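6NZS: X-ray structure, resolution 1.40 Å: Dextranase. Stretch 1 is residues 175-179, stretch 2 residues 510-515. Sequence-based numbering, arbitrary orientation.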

# COMPACT_ATOMS: atom_id res chain seq x y z
N ASN A 175 24.90 -0.18 15.76
CA ASN A 175 24.08 -0.56 14.61
C ASN A 175 23.86 0.65 13.71
O ASN A 175 24.29 1.76 14.00
N ARG A 176 23.17 0.42 12.58
CA ARG A 176 22.97 1.45 11.56
C ARG A 176 21.51 1.86 11.53
O ARG A 176 20.63 1.02 11.36
N ALA A 177 21.25 3.16 11.65
CA ALA A 177 19.87 3.66 11.60
C ALA A 177 19.26 3.41 10.22
O ALA A 177 19.89 3.67 9.19
N ILE A 178 18.03 2.89 10.22
CA ILE A 178 17.29 2.62 8.99
C ILE A 178 16.15 3.62 8.80
O ILE A 178 15.99 4.20 7.72
N HIS A 179 15.34 3.85 9.84
CA HIS A 179 14.20 4.75 9.69
C HIS A 179 13.59 5.03 11.05
O HIS A 179 13.62 4.17 11.94
N TRP A 510 19.66 9.62 3.06
CA TRP A 510 20.00 8.20 3.04
C TRP A 510 20.09 7.68 4.47
O TRP A 510 20.30 8.43 5.43
N ASN A 511 19.94 6.37 4.61
CA ASN A 511 20.04 5.73 5.92
C ASN A 511 21.51 5.50 6.30
O ASN A 511 22.44 5.95 5.63
N GLY A 512 21.73 4.79 7.40
CA GLY A 512 23.06 4.57 7.94
C GLY A 512 23.87 3.43 7.35
O GLY A 512 24.95 3.12 7.87
N LEU A 513 23.39 2.78 6.29
CA LEU A 513 24.15 1.71 5.66
C LEU A 513 25.39 2.27 4.98
O LEU A 513 25.52 3.48 4.78
N ASP A 514 26.30 1.38 4.61
CA ASP A 514 27.43 1.80 3.78
C ASP A 514 26.91 2.32 2.45
O ASP A 514 25.90 1.85 1.92
N TRP A 515 27.64 3.27 1.86
CA TRP A 515 27.17 3.82 0.58
C TRP A 515 27.10 2.76 -0.51
O TRP A 515 26.28 2.88 -1.42

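A short strand can hold an irregular loop distant in sequence by combining one backbone hydrogen bond with side chains that reach along the loop, and residues 175-179 and 510-515 of this dextranase illustrate the principle. Asn175, at the start, lies out of reach of the loop, and the contact begins with Arg176. Its CA-to-CB bond points toward stretch 2, and chi1 and chi2 both near -60° (m, m), followed by a t chi3, carry the guanidinium to the loop, which meets it at its edge. There NH1 serves two acceptors, donating to Gly512 O at 2.9 Å and to Asp514 OD1 at 2.8 Å, the latter as part of a salt bridge. NH2 adds a second bond to the same carboxylate oxygen, 3.0 Å from Arg176 NH2 to Asp514 OD1. Asp514 is an m rotamer whose CB points sideways but whose end comes nearer. Water 1 extends this charged pair, donating to Asp514 OD2 at 2.6 Å and accepting a weak bond from Arg176 NH2 at 3.5 Å.

Ala177 contributes chiefly through its backbone: Gly512 N donates to Ala177 O at 2.8 Å, and Asn511 CB lies 3.4 Å from that same Ala177 O. Gly512 has no side chain, and a CB placed there would crowd Ala177 N.

Ile178 points away at CB, yet its m, m conformation brings the tip back, with CD1 4.0 Å from Leu513 CG and 3.7 Å from Asn511 ND2. Leu513 (m, t) behaves alike, starting away and ending nearer. Asn511, a p rotamer pointing toward the strand, braces its own loop by accepting from Leu513 N at OD1 (3.1 Å). Its ND2 donates to water 2 at 2.8 Å, and that water donates to Ile178 O at 2.9 Å, bridging the stretches. His179 makes no contact with the loop.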

# COMPACT_ATOMS: atom_id res chain seq x y z
CB ASN A 175 22.77 -1.19 15.10
CG ASN A 175 23.01 -2.47 15.88
OD1 ASN A 175 23.96 -3.20 15.61
ND2 ASN A 175 22.12 -2.76 16.81
CB ARG A 176 23.36 0.92 10.18
CG ARG A 176 24.74 0.32 10.11
CD ARG A 176 25.84 1.33 10.40
NE ARG A 176 27.13 0.68 10.14
CZ ARG A 176 27.67 0.57 8.93
NH1 ARG A 176 27.07 1.10 7.86
NH2 ARG A 176 28.83 -0.06 8.78
CB ALA A 177 19.84 5.15 11.92
CB ILE A 178 16.78 1.16 8.97
CG1 ILE A 178 17.97 0.18 8.88
CG2 ILE A 178 15.78 0.93 7.84
CD1 ILE A 178 18.90 0.40 7.68
CB HIS A 179 13.14 4.14 8.76
CG HIS A 179 12.16 5.14 8.25
ND1 HIS A 179 12.43 5.96 7.17
CD2 HIS A 179 10.92 5.48 8.68
CE1 HIS A 179 11.40 6.75 6.96
NE2 HIS A 179 10.47 6.48 7.85
CB TRP A 510 21.35 7.96 2.36
CG TRP A 510 21.42 8.44 0.95
CD1 TRP A 510 22.30 9.35 0.43
CD2 TRP A 510 20.58 8.03 -0.14
NE1 TRP A 510 22.06 9.54 -0.91
CE2 TRP A 510 21.01 8.74 -1.29
CE3 TRP A 510 19.51 7.14 -0.26
CZ2 TRP A 510 20.40 8.59 -2.54
CZ3 TRP A 510 18.91 6.98 -1.50
CH2 TRP A 510 19.35 7.71 -2.62
CB ASN A 511 19.17 4.48 5.96
CG ASN A 511 19.66 3.37 5.02
OD1 ASN A 511 20.83 3.31 4.65
ND2 ASN A 511 18.74 2.49 4.64
CB LEU A 513 23.27 1.01 4.62
CG LEU A 513 22.02 0.33 5.16
CD1 LEU A 513 21.16 -0.15 4.02
CD2 LEU A 513 22.41 -0.84 6.07
CB ASP A 514 28.34 0.61 3.48
CG ASP A 514 29.12 0.14 4.69
OD1 ASP A 514 28.89 0.62 5.81
OD2 ASP A 514 29.98 -0.75 4.49
CB TRP A 515 27.94 5.08 0.15
CG TRP A 515 29.45 4.98 0.08
CD1 TRP A 515 30.34 5.42 1.02
CD2 TRP A 515 30.24 4.46 -1.00
NE1 TRP A 515 31.63 5.20 0.60
CE2 TRP A 515 31.59 4.60 -0.63
CE3 TRP A 515 29.93 3.89 -2.23
CZ2 TRP A 515 32.64 4.19 -1.46
CZ3 TRP A 515 30.98 3.47 -3.06
CH2 TRP A 515 32.31 3.62 -2.66
O HOH W 1 31.11 -1.62 6.71
O HOH W 2 16.00 3.13 5.07